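Local coordinates for YlmD (Geobacillus stearothermophilus, PDB 6T1B), which catalyses the phosphorolysis of adenosine, inosine and S-methyl-5'-thioadenosine, also deaminates adenosine, and uses zinc as its cofactor, at residues A[18-22]-A[172-176]; A[71-76]-A[92-98]; A[82-88]-A[107-113]; A[137-141]-A[266-270]; A[149-155]-A[222-227]. All coordinates share one frame; numbering follows the deposited sequence.

Contact 1 of 5, residues A[18-22]-A[172-176]; sequences APPFA and IYVAI
Pro20 and Tyr173 mark the closest backbone approach, CA to CA 6.6 Å, where a 3-10 turn in segment 18-22 packs against strand 173-176. The turn shows the expected i to i+3 pattern, with Phe21 N donating to Ala18 O at 2.9 Å and Ala22 N to Pro19 O. The contact is one of van der Waals packing and a CH-pi contact, with the Phe21 ring also lying against the strand's backbone. The pyrrolidine of Pro20 lies over one face of the Tyr173 ring, its CB 3.9 Å from the ring centroid and 29° off the normal, which meets the definition of a CH-pi contact. CG reaches further toward the rim, Pro20 CG standing 3.3 Å from Tyr173 CD1. The two side chains cross at about a right angle. Tyr173 also stacks on His236, from outside the two segments.

Phe21 works differently. With its CG anti to the carbonyl carbon (chi1 -69°), the ring is swung forward to the strand, although its CB does not point there. Its far end does the touching: Phe21 CE1 meets Ala175 CB at 3.9 Å, and CZ lies 3.6 Å from Ala175 N. The carbonyl carbon of Val174 sits near the ring plane, at the edge. The end of the ring thus rests on the backbone from Tyr173 to Ala175 and on the Ala175 methyl.

Phe21 also touches Tyr130 and Val132 on strand 127-133 and reaches Ile268. The loop joining strands 13-16 and 25-29 of one mixed sheet therefore packs against strand 173-176 of the second, part of the two-sheet core of this YfiH/LACC1-family protein.

Contact 2 of 5, residues A[71-76]-A[92-98]; sequences LERWVC and DRGNGAQ
Arg73 and Arg93 run side by side, pointing the same way, with Arg73 CG lying 3.3 Å above one face of the Arg93 guanidinium, offset toward its rim. The guanidinium planes are 25° apart, and it is the aliphatic Arg73 CG that lies over the face. The like charges remain near each other, and Arg93 NH1 is hydrogen-bonded to Gly116 O. Within segment 71-76, Leu71 CD1 lies over one face of the Trp74 indole, whose NE1 is held by Phe69 O. The motif is a type II beta turn, Asp92 to Asn95, docked beside strand 74-75, the end strand of its sheet.

Gly94 takes the third position of the turn with a positive phi of 91°. Two backbone bonds fix the register: Gly94 N to Trp74 O at 2.8 Å, and Cys76 N to Asn95 O at 2.9 Å. Val75 CG2 packs against the turn's Asp92 O. Past the turn, Gly96 O and Ala97 O accept from Arg60, a residue of the inosine pocket, and the Cys76 side chain is about 6 Å from the bound inosine.

Leu71 forms the apolar side of the contact. Its CG is anti to the backbone N (chi1 -177°), which carries CD1 to 3.8 Å from Ala97 CB and CD2 to the aliphatic part of Gln98. Beyond that carbon contact, Gln98 NE2 donates at 2.9 Å to a water, which in turn donates a weak bond to Leu71 O.

Contact 3 of 5, residues A[82-88]-A[107-113]; sequences GADIQKV and VDGLYTD
Gln86 and Leu110 sit opposite each other in a parallel ladder between strands 85-87 and 109-112, whose short axes approach to 4.6 Å. Backbone bonds define it: Gln86 N donates to Gly109 O, Tyr111 N to Gln86 O, and Val88 N to Tyr111 O, the last at 2.8 Å and almost straight. Before the ladder, Asp108 N donates to Asp84 O. Auxiliary CA-H...O contacts fill in between, such as Leu110 CA to Gln86 O at 3.2 Å.

Aromatic and apolar packing lies on the face bearing Ile85, Lys87 and Tyr111. Tyr111 has its CG between backbone N and carbonyl carbon (chi1 69°), which turns the ring back across the neighbouring strand. Lys87 CB then stands over one ring face, 3.9 Å from its centroid, as a CH-pi contact, while Ile85 CG2 comes in at the edge, in plane, 3.8 Å from Tyr111 CD2. Leu110, on the face it shares with Gln86, meets Val88 CG1 with its CD2.

Among polar side chains, Thr112 OG1 donates to Val88 O at 2.8 Å. Lys87 NZ forms its salt bridge with Glu165, and its pairing with Asp113 OD2 is long. Glu165 also accepts a bond from Tyr111 OH.

Gly82 N reaches Asp108 OD1 at 3.0 Å, from 70° out of the carboxylate plane. Asp108 OD2 bonds to His143 ND1 and His81 N. His81 and His143 are ligands of the catalytic zinc, so this parallel pair, formed by the edge strand 85-87 and its neighbour, leads into the second shell of the active site.

Contact 4 of 5, residues A[137-141]-A[266-270]; sequences GLVGL and AFIGR
Val139 and Ile268 slide past each other in opposite directions, with Val139 CB 3.8 Å from Ile268 CG1. Ile268 holds its CG1 anti to the backbone N (chi1 -173°), which sends the CG1-CD1 arm along Val139, and its CG2 lies 3.6 Å from Gly140 O. CG2 also meets Leu141 CB. At one end of the contact, Leu141 CD2 presses on the Ala266 backbone, 3.3 Å from Ala266 O, and on its methyl.

At the other end, Arg270 bends at chi3 (-60°) and lays one face of its guanidinium on Gly137 CA. Its bonds to Gly137 O, from NH2 at 3.0 Å and NE at 3.3 Å, are both weak and poorly angled. A water accepts from Arg270 NE at 2.9 Å and donates to Gly137 O, bridging the two.

Strands 138-141 and 266-269 are nearly antiparallel, 168° apart, but belong to different sheets. Each is held by its own neighbours: Val139 and Leu141 by Thr112 and Leu110, Ala266 by Leu121, Phe267 by Gly27. Gly137 and Leu138 form a G1 beta bulge facing Ala133. The chemistry implies a sheet-to-sheet interface packed by aliphatic side chains, with polar linkage confined to the partly exposed Arg270 end.

Contact 5 of 5, residues A[149-155]-A[222-227]; sequences TAGGIAG and ANRLQL
Thr149 O is gripped from opposite faces of its plane by Gln226 NE2 at 2.9 Å and by Gly152 N at 3.0 Å. The glutamine bond is essentially straight (179°) and lies in the plane of its own amide, although it meets the carbonyl from above. Gln226, extended beyond CG, reaches across from helix 219-229 to do this. Gly152 closes helix 146-150 as a Schellman motif with positive phi, and also serves as N-cap of helix 153-163.

Beside it, Asn223 ND2 donates to Thr149 OG1 at 3.0 Å. That hydroxyl is also bonded to Gly145 O, and ND2 to Leu219 O, so each has a further partner within its own part of the fold. One water accepts from Ala154 N and donates to both Asn223 OD1 and Gln226 OE1, at 2.7 Å from OE1. A second water joins Gln226 OE1 to Gly155 N through a weak bond. Apolar packing completes the contact, with Ala154 CB 3.9 Å from Leu227 CD2.

Both amides are therefore fixed in rotation, their nitrogens on Thr149 and their oxygens on water. Ala154 N and, more weakly, Gly155 N at the start of helix 153-163 are thus linked through water to amide oxygens of helix 219-229.

Overall arrangement
From the N terminus, contact 1 opens first, joining the loop at 18-22 to strand 173-176 and closing a loop of about 150 residues. Contacts 2 and 3 are nested inside it and cross each other, segments 71-76, 82-88, 92-98 and 107-113 alternating; they meet where Val75 packs on Leu110 and Val88. Contact 4 opens at 137-141 before contact 1 closes, so the two cross, touching through Phe21 and Ile268. Contact 5 lies wholly inside the loop of contact 4 but also crosses contact 1, meeting it at Val174 and Leu227. Contacts 3 and 4 join in one sheet, where strands 109-112 and 138-144 are neighbours. Together they tie two sheets, the loops at their edges and the helices beside them.

Contact 1 of 5, residues A[18-22]-A[172-176]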
# COMPACT_ATOMS: atom_id res chain seq x y z
N ALA A 18 -9.42 1.12 11.29
CA ALA A 18 -8.98 2.20 12.15
C ALA A 18 -10.00 3.33 12.12
O ALA A 18 -10.44 3.73 11.02
CB ALA A 18 -7.61 2.69 11.68
N PRO A 19 -10.39 3.89 13.26
CA PRO A 19 -11.52 4.85 13.30
C PRO A 19 -11.35 6.02 12.34
O PRO A 19 -12.33 6.43 11.71
CB PRO A 19 -11.52 5.33 14.77
CG PRO A 19 -10.97 4.18 15.52
CD PRO A 19 -9.95 3.52 14.63
N PRO A 20 -10.14 6.58 12.19
CA PRO A 20 -10.01 7.73 11.28
C PRO A 20 -10.33 7.42 9.82
O PRO A 20 -10.52 8.35 9.03
CB PRO A 20 -8.54 8.17 11.45
CG PRO A 20 -8.10 7.56 12.74
CD PRO A 20 -8.87 6.28 12.87
N PHE A 21 -10.39 6.15 9.43
CA PHE A 21 -10.67 5.76 8.06
C PHE A 21 -12.14 5.42 7.85
O PHE A 21 -12.53 4.97 6.77
CB PHE A 21 -9.74 4.60 7.64
CG PHE A 21 -8.30 5.01 7.51
CD1 PHE A 21 -7.45 5.05 8.60
CD2 PHE A 21 -7.79 5.35 6.28
CE1 PHE A 21 -6.14 5.44 8.47
CE2 PHE A 21 -6.48 5.73 6.14
CZ PHE A 21 -5.65 5.77 7.24
N ALA A 22 -12.97 5.66 8.87
CA ALA A 22 -14.37 5.28 8.79
C ALA A 22 -15.12 6.04 7.69
O ALA A 22 -16.13 5.54 7.18
CB ALA A 22 -15.05 5.53 10.14
N ILE A 172 -3.00 14.34 10.12
CA ILE A 172 -2.88 13.15 9.30
C ILE A 172 -2.98 11.91 10.17
O ILE A 172 -2.48 11.88 11.30
CB ILE A 172 -1.54 13.17 8.53
CG1 ILE A 172 -1.51 14.43 7.66
CG2 ILE A 172 -1.35 11.90 7.72
CD1 ILE A 172 -0.19 14.60 6.90
N TYR A 173 -3.62 10.89 9.63
CA TYR A 173 -3.72 9.56 10.22
C TYR A 173 -3.26 8.56 9.19
O TYR A 173 -3.45 8.74 7.98
CB TYR A 173 -5.15 9.25 10.66
CG TYR A 173 -5.70 10.23 11.66
CD1 TYR A 173 -5.76 9.92 13.02
CD2 TYR A 173 -6.21 11.45 11.26
CE1 TYR A 173 -6.27 10.81 13.93
CE2 TYR A 173 -6.73 12.34 12.17
CZ TYR A 173 -6.76 12.02 13.50
OH TYR A 173 -7.30 12.93 14.38
N VAL A 174 -2.61 7.50 9.66
CA VAL A 174 -1.97 6.53 8.78
C VAL A 174 -2.33 5.12 9.21
O VAL A 174 -2.35 4.83 10.41
CB VAL A 174 -0.43 6.70 8.78
CG1 VAL A 174 0.20 5.54 8.04
CG2 VAL A 174 -0.03 8.06 8.19
N ALA A 175 -2.59 4.25 8.25
CA ALA A 175 -2.65 2.82 8.52
C ALA A 175 -1.56 2.16 7.68
O ALA A 175 -1.46 2.41 6.48
CB ALA A 175 -4.01 2.24 8.16
N ILE A 176 -0.73 1.35 8.33
CA ILE A 176 0.29 0.56 7.65
C ILE A 176 -0.30 -0.84 7.55
O ILE A 176 -0.64 -1.44 8.57
CB ILE A 176 1.60 0.60 8.42
CG1 ILE A 176 2.21 1.99 8.32
CG2 ILE A 176 2.57 -0.46 7.92
CD1 ILE A 176 3.32 2.25 9.29

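Contact 2 of 5, residues A[71-76]-A[92-98]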
# COMPACT_ATOMS: atom_id res chain seq x y z
N LEU A 71 -14.94 0.39 -11.65
CA LEU A 71 -13.57 0.32 -12.13
C LEU A 71 -13.19 1.56 -12.91
O LEU A 71 -12.03 1.98 -12.86
CB LEU A 71 -13.42 -0.95 -12.99
CG LEU A 71 -12.03 -1.24 -13.52
CD1 LEU A 71 -10.94 -1.27 -12.48
CD2 LEU A 71 -12.06 -2.59 -14.25
N GLU A 72 -14.15 2.17 -13.61
CA GLU A 72 -13.90 3.40 -14.36
C GLU A 72 -13.47 4.57 -13.47
O GLU A 72 -13.01 5.60 -13.99
CB GLU A 72 -15.18 3.80 -15.11
CG GLU A 72 -15.58 2.87 -16.24
CD GLU A 72 -16.11 1.52 -15.77
OE1 GLU A 72 -16.65 1.44 -14.65
OE2 GLU A 72 -15.97 0.53 -16.52
N ARG A 73 -13.64 4.45 -12.16
CA ARG A 73 -13.29 5.52 -11.23
C ARG A 73 -11.99 5.27 -10.47
O ARG A 73 -11.64 6.06 -9.59
CB ARG A 73 -14.45 5.77 -10.25
CG ARG A 73 -15.67 6.35 -10.94
CD ARG A 73 -16.86 6.42 -10.02
NE ARG A 73 -18.11 6.46 -10.78
CZ ARG A 73 -19.31 6.41 -10.24
NH1 ARG A 73 -19.45 6.31 -8.92
NH2 ARG A 73 -20.39 6.44 -11.02
N TRP A 74 -11.25 4.22 -10.82
CA TRP A 74 -10.01 3.93 -10.12
C TRP A 74 -8.86 4.68 -10.79
O TRP A 74 -8.91 4.97 -12.00
CB TRP A 74 -9.67 2.44 -10.17
CG TRP A 74 -10.66 1.50 -9.59
CD1 TRP A 74 -11.94 1.74 -9.18
CD2 TRP A 74 -10.41 0.12 -9.37
NE1 TRP A 74 -12.51 0.55 -8.71
CE2 TRP A 74 -11.58 -0.45 -8.83
CE3 TRP A 74 -9.29 -0.70 -9.56
CZ2 TRP A 74 -11.65 -1.80 -8.50
CZ3 TRP A 74 -9.39 -2.05 -9.26
CH2 TRP A 74 -10.55 -2.57 -8.72
N VAL A 75 -7.79 4.93 -10.02
CA VAL A 75 -6.55 5.48 -10.55
C VAL A 75 -5.40 4.62 -10.04
O VAL A 75 -5.29 4.40 -8.83
CB VAL A 75 -6.32 6.94 -10.12
CG1 VAL A 75 -5.05 7.46 -10.76
CG2 VAL A 75 -7.50 7.81 -10.50
N CYS A 76 -4.57 4.15 -10.96
CA CYS A 76 -3.43 3.29 -10.67
C CYS A 76 -2.16 4.00 -11.13
O CYS A 76 -2.19 4.93 -11.95
CB CYS A 76 -3.58 1.97 -11.43
SG CYS A 76 -5.04 1.00 -10.93
N ASP A 92 -8.15 11.97 -13.88
CA ASP A 92 -7.25 10.83 -13.99
C ASP A 92 -7.97 9.50 -13.87
O ASP A 92 -7.32 8.46 -13.98
CB ASP A 92 -6.14 10.94 -12.93
CG ASP A 92 -5.36 12.23 -13.05
OD1 ASP A 92 -5.38 13.04 -12.10
OD2 ASP A 92 -4.77 12.47 -14.13
N ARG A 93 -9.29 9.52 -13.68
CA ARG A 93 -10.01 8.27 -13.49
C ARG A 93 -9.82 7.37 -14.69
O ARG A 93 -9.87 7.83 -15.85
CB ARG A 93 -11.50 8.51 -13.31
CG ARG A 93 -11.89 9.17 -12.01
CD ARG A 93 -13.21 9.86 -12.24
NE ARG A 93 -14.13 9.68 -11.13
CZ ARG A 93 -15.39 10.08 -11.16
NH1 ARG A 93 -16.16 9.88 -10.11
NH2 ARG A 93 -15.87 10.68 -12.25
N GLY A 94 -9.65 6.08 -14.41
CA GLY A 94 -9.40 5.09 -15.43
C GLY A 94 -7.95 4.85 -15.76
O GLY A 94 -7.64 3.82 -16.39
N ASN A 95 -7.03 5.72 -15.34
CA ASN A 95 -5.63 5.55 -15.70
C ASN A 95 -5.09 4.29 -15.04
O ASN A 95 -5.07 4.17 -13.81
CB ASN A 95 -4.81 6.75 -15.24
CG ASN A 95 -5.06 7.98 -16.08
OD1 ASN A 95 -5.83 7.96 -17.04
ND2 ASN A 95 -4.39 9.07 -15.72
N GLY A 96 -4.68 3.33 -15.86
CA GLY A 96 -4.17 2.08 -15.38
C GLY A 96 -5.21 1.12 -14.85
O GLY A 96 -4.84 0.08 -14.29
N ALA A 97 -6.48 1.44 -14.99
CA ALA A 97 -7.52 0.60 -14.37
C ALA A 97 -7.72 -0.71 -15.13
O ALA A 97 -7.91 -1.77 -14.51
CB ALA A 97 -8.82 1.37 -14.28
N GLN A 98 -7.68 -0.66 -16.45
CA GLN A 98 -7.81 -1.84 -17.28
C GLN A 98 -6.65 -2.04 -18.23
O GLN A 98 -6.58 -3.08 -18.89
CB GLN A 98 -9.10 -1.75 -18.11
CG GLN A 98 -10.33 -1.65 -17.23
CD GLN A 98 -11.61 -1.59 -18.02
OE1 GLN A 98 -11.84 -2.41 -18.91
NE2 GLN A 98 -12.46 -0.61 -17.70
O HOH W 1 -11.71 1.67 -16.15

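Contact 3 of 5, residues A[82-88]-A[107-113]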
# COMPACT_ATOMS: atom_id res chain seq x y z
N GLY A 82 10.28 3.51 -6.65
CA GLY A 82 10.84 4.76 -6.24
C GLY A 82 10.03 5.42 -5.13
O GLY A 82 9.19 4.79 -4.47
N ALA A 83 10.29 6.71 -4.95
CA ALA A 83 9.66 7.46 -3.87
C ALA A 83 8.84 8.64 -4.38
O ALA A 83 8.54 9.55 -3.60
CB ALA A 83 10.69 7.90 -2.84
N ASP A 84 8.45 8.64 -5.65
CA ASP A 84 7.69 9.75 -6.21
C ASP A 84 6.18 9.52 -6.02
O ASP A 84 5.71 8.39 -5.94
CB ASP A 84 8.06 9.92 -7.68
CG ASP A 84 9.43 10.55 -7.87
OD1 ASP A 84 9.71 11.61 -7.24
OD2 ASP A 84 10.24 10.01 -8.64
N ILE A 85 5.46 10.63 -5.92
CA ILE A 85 4.04 10.64 -5.58
C ILE A 85 3.36 11.66 -6.48
O ILE A 85 3.92 12.72 -6.76
CB ILE A 85 3.85 11.05 -4.11
CG1 ILE A 85 4.43 10.01 -3.16
CG2 ILE A 85 2.38 11.30 -3.81
CD1 ILE A 85 4.54 10.50 -1.72
N GLN A 86 2.14 11.35 -6.92
CA GLN A 86 1.37 12.24 -7.78
C GLN A 86 0.00 12.53 -7.18
O GLN A 86 -0.70 11.60 -6.75
CB GLN A 86 1.14 11.58 -9.15
CG GLN A 86 0.69 12.53 -10.24
CD GLN A 86 1.88 13.18 -10.92
OE1 GLN A 86 2.55 12.57 -11.75
NE2 GLN A 86 2.16 14.41 -10.55
N LYS A 87 -0.38 13.79 -7.15
CA LYS A 87 -1.75 14.18 -6.84
C LYS A 87 -2.62 13.90 -8.05
O LYS A 87 -2.25 14.26 -9.18
CB LYS A 87 -1.80 15.66 -6.52
CG LYS A 87 -3.21 16.18 -6.24
CD LYS A 87 -3.19 17.63 -5.85
CE LYS A 87 -4.59 18.16 -5.51
NZ LYS A 87 -4.52 19.50 -4.85
N VAL A 88 -3.76 13.25 -7.83
CA VAL A 88 -4.68 12.95 -8.92
C VAL A 88 -6.08 13.46 -8.61
O VAL A 88 -6.43 13.75 -7.46
CB VAL A 88 -4.73 11.44 -9.22
CG1 VAL A 88 -3.36 10.98 -9.72
CG2 VAL A 88 -5.15 10.65 -7.98
N VAL A 107 5.61 6.72 -10.65
CA VAL A 107 5.34 7.03 -9.26
C VAL A 107 4.89 5.78 -8.52
O VAL A 107 4.38 4.82 -9.11
CB VAL A 107 4.33 8.18 -9.05
CG1 VAL A 107 4.68 9.41 -9.86
CG2 VAL A 107 2.92 7.75 -9.35
N ASP A 108 5.04 5.84 -7.19
CA ASP A 108 4.71 4.77 -6.28
C ASP A 108 3.72 5.20 -5.21
O ASP A 108 3.41 4.41 -4.32
CB ASP A 108 5.99 4.21 -5.64
CG ASP A 108 6.76 3.35 -6.62
OD1 ASP A 108 7.45 3.95 -7.48
OD2 ASP A 108 6.56 2.12 -6.54
N GLY A 109 3.20 6.41 -5.30
CA GLY A 109 2.13 6.80 -4.41
C GLY A 109 1.24 7.81 -5.11
O GLY A 109 1.65 8.50 -6.05
N LEU A 110 0.01 7.90 -4.60
CA LEU A 110 -0.99 8.79 -5.16
C LEU A 110 -1.74 9.43 -4.01
O LEU A 110 -1.86 8.84 -2.93
CB LEU A 110 -2.03 8.03 -5.99
CG LEU A 110 -1.50 7.29 -7.20
CD1 LEU A 110 -2.59 6.43 -7.82
CD2 LEU A 110 -0.90 8.25 -8.20
N TYR A 111 -2.28 10.62 -4.24
CA TYR A 111 -3.23 11.16 -3.28
C TYR A 111 -4.28 11.99 -4.00
O TYR A 111 -4.06 12.43 -5.13
CB TYR A 111 -2.58 11.99 -2.17
CG TYR A 111 -1.97 13.32 -2.53
CD1 TYR A 111 -2.71 14.49 -2.41
CD2 TYR A 111 -0.65 13.41 -2.91
CE1 TYR A 111 -2.13 15.72 -2.68
CE2 TYR A 111 -0.08 14.63 -3.17
CZ TYR A 111 -0.82 15.77 -3.07
OH TYR A 111 -0.22 16.98 -3.33
N THR A 112 -5.41 12.21 -3.34
CA THR A 112 -6.45 13.06 -3.91
C THR A 112 -7.26 13.70 -2.79
O THR A 112 -7.43 13.12 -1.71
CB THR A 112 -7.38 12.25 -4.83
OG1 THR A 112 -8.31 13.11 -5.49
CG2 THR A 112 -8.15 11.19 -4.05
N ASP A 113 -7.77 14.88 -3.08
CA ASP A 113 -8.72 15.53 -2.18
C ASP A 113 -10.14 15.52 -2.73
O ASP A 113 -11.02 16.17 -2.18
CB ASP A 113 -8.25 16.93 -1.78
CG ASP A 113 -8.23 17.91 -2.93
OD1 ASP A 113 -8.59 17.52 -4.05
OD2 ASP A 113 -7.83 19.08 -2.72
O HOH W 2 8.31 6.53 -7.64
O HOH W 3 -6.82 15.89 -5.64

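Contact 4 of 5, residues A[137-141]-A[266-270]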
# COMPACT_ATOMS: atom_id res chain seq x y z
N GLY A 137 -10.57 16.07 3.77
CA GLY A 137 -10.99 15.26 2.65
C GLY A 137 -9.85 14.74 1.78
O GLY A 137 -10.07 14.45 0.61
N LEU A 138 -8.66 14.53 2.35
CA LEU A 138 -7.52 13.98 1.63
C LEU A 138 -7.39 12.50 1.95
O LEU A 138 -7.54 12.09 3.12
CB LEU A 138 -6.21 14.65 2.05
CG LEU A 138 -5.87 15.94 1.32
CD1 LEU A 138 -4.92 16.81 2.10
CD2 LEU A 138 -5.29 15.57 -0.04
N VAL A 139 -7.11 11.72 0.92
CA VAL A 139 -6.71 10.34 1.11
C VAL A 139 -5.45 10.13 0.27
O VAL A 139 -5.28 10.75 -0.79
CB VAL A 139 -7.80 9.31 0.73
CG1 VAL A 139 -9.00 9.43 1.65
CG2 VAL A 139 -8.20 9.43 -0.76
N GLY A 140 -4.60 9.20 0.72
CA GLY A 140 -3.40 8.88 -0.02
C GLY A 140 -3.05 7.43 0.16
O GLY A 140 -3.48 6.78 1.13
N LEU A 141 -2.22 6.94 -0.76
CA LEU A 141 -1.79 5.55 -0.70
C LEU A 141 -0.42 5.46 -1.32
O LEU A 141 -0.19 5.94 -2.45
CB LEU A 141 -2.80 4.66 -1.45
CG LEU A 141 -2.54 3.16 -1.47
CD1 LEU A 141 -2.39 2.55 -0.10
CD2 LEU A 141 -3.70 2.49 -2.24
N ALA A 266 -4.47 -2.76 -2.71
CA ALA A 266 -4.79 -1.81 -1.65
C ALA A 266 -5.54 -0.66 -2.29
O ALA A 266 -5.21 -0.22 -3.40
CB ALA A 266 -3.52 -1.27 -1.01
N PHE A 267 -6.55 -0.16 -1.59
CA PHE A 267 -7.38 0.87 -2.19
C PHE A 267 -7.85 1.83 -1.13
O PHE A 267 -8.01 1.47 0.05
CB PHE A 267 -8.57 0.28 -2.95
CG PHE A 267 -9.37 -0.70 -2.15
CD1 PHE A 267 -10.42 -0.28 -1.34
CD2 PHE A 267 -9.06 -2.05 -2.17
CE1 PHE A 267 -11.14 -1.19 -0.60
CE2 PHE A 267 -9.79 -2.95 -1.43
CZ PHE A 267 -10.81 -2.52 -0.62
N ILE A 268 -8.01 3.09 -1.53
CA ILE A 268 -8.66 4.08 -0.66
C ILE A 268 -9.33 5.13 -1.53
O ILE A 268 -8.77 5.61 -2.53
CB ILE A 268 -7.66 4.68 0.34
CG1 ILE A 268 -8.36 5.59 1.36
CG2 ILE A 268 -6.54 5.47 -0.36
CD1 ILE A 268 -7.48 5.98 2.55
N GLY A 269 -10.52 5.54 -1.11
CA GLY A 269 -11.27 6.58 -1.80
C GLY A 269 -12.45 6.99 -0.95
O GLY A 269 -12.76 6.35 0.06
N ARG A 270 -13.10 8.07 -1.36
CA ARG A 270 -14.31 8.54 -0.71
C ARG A 270 -15.46 8.49 -1.70
O ARG A 270 -15.29 8.82 -2.87
CB ARG A 270 -14.11 9.94 -0.16
CG ARG A 270 -13.12 9.94 0.98
CD ARG A 270 -13.01 11.28 1.67
NE ARG A 270 -12.58 12.33 0.76
CZ ARG A 270 -13.36 13.31 0.31
NH1 ARG A 270 -14.63 13.37 0.69
NH2 ARG A 270 -12.88 14.24 -0.50
O HOH W 4 -10.40 12.14 -1.16

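Contact 5 of 5, residues A[149-155]-A[222-227]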
# COMPACT_ATOMS: atom_id res chain seq x y z
N THR A 149 11.21 2.92 0.69
CA THR A 149 11.47 3.32 2.07
C THR A 149 12.81 4.04 2.18
O THR A 149 12.92 5.07 2.84
CB THR A 149 11.43 2.09 2.98
OG1 THR A 149 10.15 1.44 2.86
CG2 THR A 149 11.60 2.47 4.43
N ALA A 150 13.84 3.52 1.50
CA ALA A 150 15.14 4.19 1.49
C ALA A 150 15.04 5.57 0.85
O ALA A 150 15.79 6.48 1.20
CB ALA A 150 16.16 3.32 0.75
N GLY A 151 14.11 5.73 -0.10
CA GLY A 151 13.82 6.99 -0.75
C GLY A 151 12.93 7.92 0.03
O GLY A 151 12.72 9.06 -0.40
N GLY A 152 12.42 7.47 1.17
CA GLY A 152 11.61 8.32 2.01
C GLY A 152 10.20 8.56 1.51
O GLY A 152 9.64 9.64 1.75
N ILE A 153 9.57 7.59 0.86
CA ILE A 153 8.26 7.84 0.27
C ILE A 153 7.23 8.23 1.33
O ILE A 153 6.37 9.08 1.10
CB ILE A 153 7.81 6.65 -0.60
CG1 ILE A 153 6.64 7.09 -1.46
CG2 ILE A 153 7.49 5.42 0.23
CD1 ILE A 153 6.17 6.08 -2.48
N ALA A 154 7.29 7.59 2.51
CA ALA A 154 6.29 7.88 3.53
C ALA A 154 6.36 9.34 3.97
O ALA A 154 5.33 10.02 4.05
CB ALA A 154 6.51 6.96 4.73
N GLY A 155 7.56 9.83 4.27
CA GLY A 155 7.69 11.22 4.65
C GLY A 155 7.44 12.18 3.51
O GLY A 155 7.05 13.33 3.73
N ALA A 222 10.04 0.52 9.98
CA ALA A 222 10.87 1.53 9.34
C ALA A 222 10.00 2.69 8.84
O ALA A 222 10.36 3.86 9.02
CB ALA A 222 11.65 0.92 8.18
N ASN A 223 8.87 2.37 8.23
CA ASN A 223 7.98 3.41 7.73
C ASN A 223 7.30 4.15 8.87
O ASN A 223 7.17 5.38 8.82
CB ASN A 223 7.00 2.80 6.74
CG ASN A 223 7.62 2.67 5.39
OD1 ASN A 223 7.75 3.66 4.68
ND2 ASN A 223 8.10 1.48 5.05
N ARG A 224 6.93 3.44 9.94
CA ARG A 224 6.37 4.12 11.10
C ARG A 224 7.36 5.14 11.65
O ARG A 224 6.99 6.28 11.97
CB ARG A 224 5.99 3.11 12.18
CG ARG A 224 5.48 3.72 13.46
CD ARG A 224 5.02 2.66 14.46
NE ARG A 224 4.84 3.28 15.76
CZ ARG A 224 5.81 3.43 16.65
NH1 ARG A 224 7.04 2.99 16.41
NH2 ARG A 224 5.56 4.05 17.80
N LEU A 225 8.63 4.75 11.81
CA LEU A 225 9.62 5.65 12.37
C LEU A 225 9.80 6.88 11.48
O LEU A 225 9.95 8.00 11.98
CB LEU A 225 10.95 4.91 12.56
CG LEU A 225 10.94 3.82 13.63
CD1 LEU A 225 12.21 2.97 13.52
CD2 LEU A 225 10.84 4.40 15.01
N GLN A 226 9.77 6.68 10.16
CA GLN A 226 9.86 7.82 9.25
C GLN A 226 8.67 8.75 9.41
O GLN A 226 8.82 9.97 9.40
CB GLN A 226 9.97 7.36 7.80
CG GLN A 226 11.34 6.82 7.44
CD GLN A 226 11.44 6.45 5.97
OE1 GLN A 226 10.58 6.79 5.17
NE2 GLN A 226 12.52 5.77 5.60
N LEU A 227 7.46 8.18 9.52
CA LEU A 227 6.26 9.00 9.66
C LEU A 227 6.31 9.81 10.95
O LEU A 227 5.92 10.98 10.96
CB LEU A 227 5.01 8.14 9.64
CG LEU A 227 4.73 7.54 8.28
CD1 LEU A 227 3.78 6.35 8.40
CD2 LEU A 227 4.12 8.55 7.32
O HOH W 5 9.15 5.49 3.24
O HOH W 6 10.60 9.69 4.96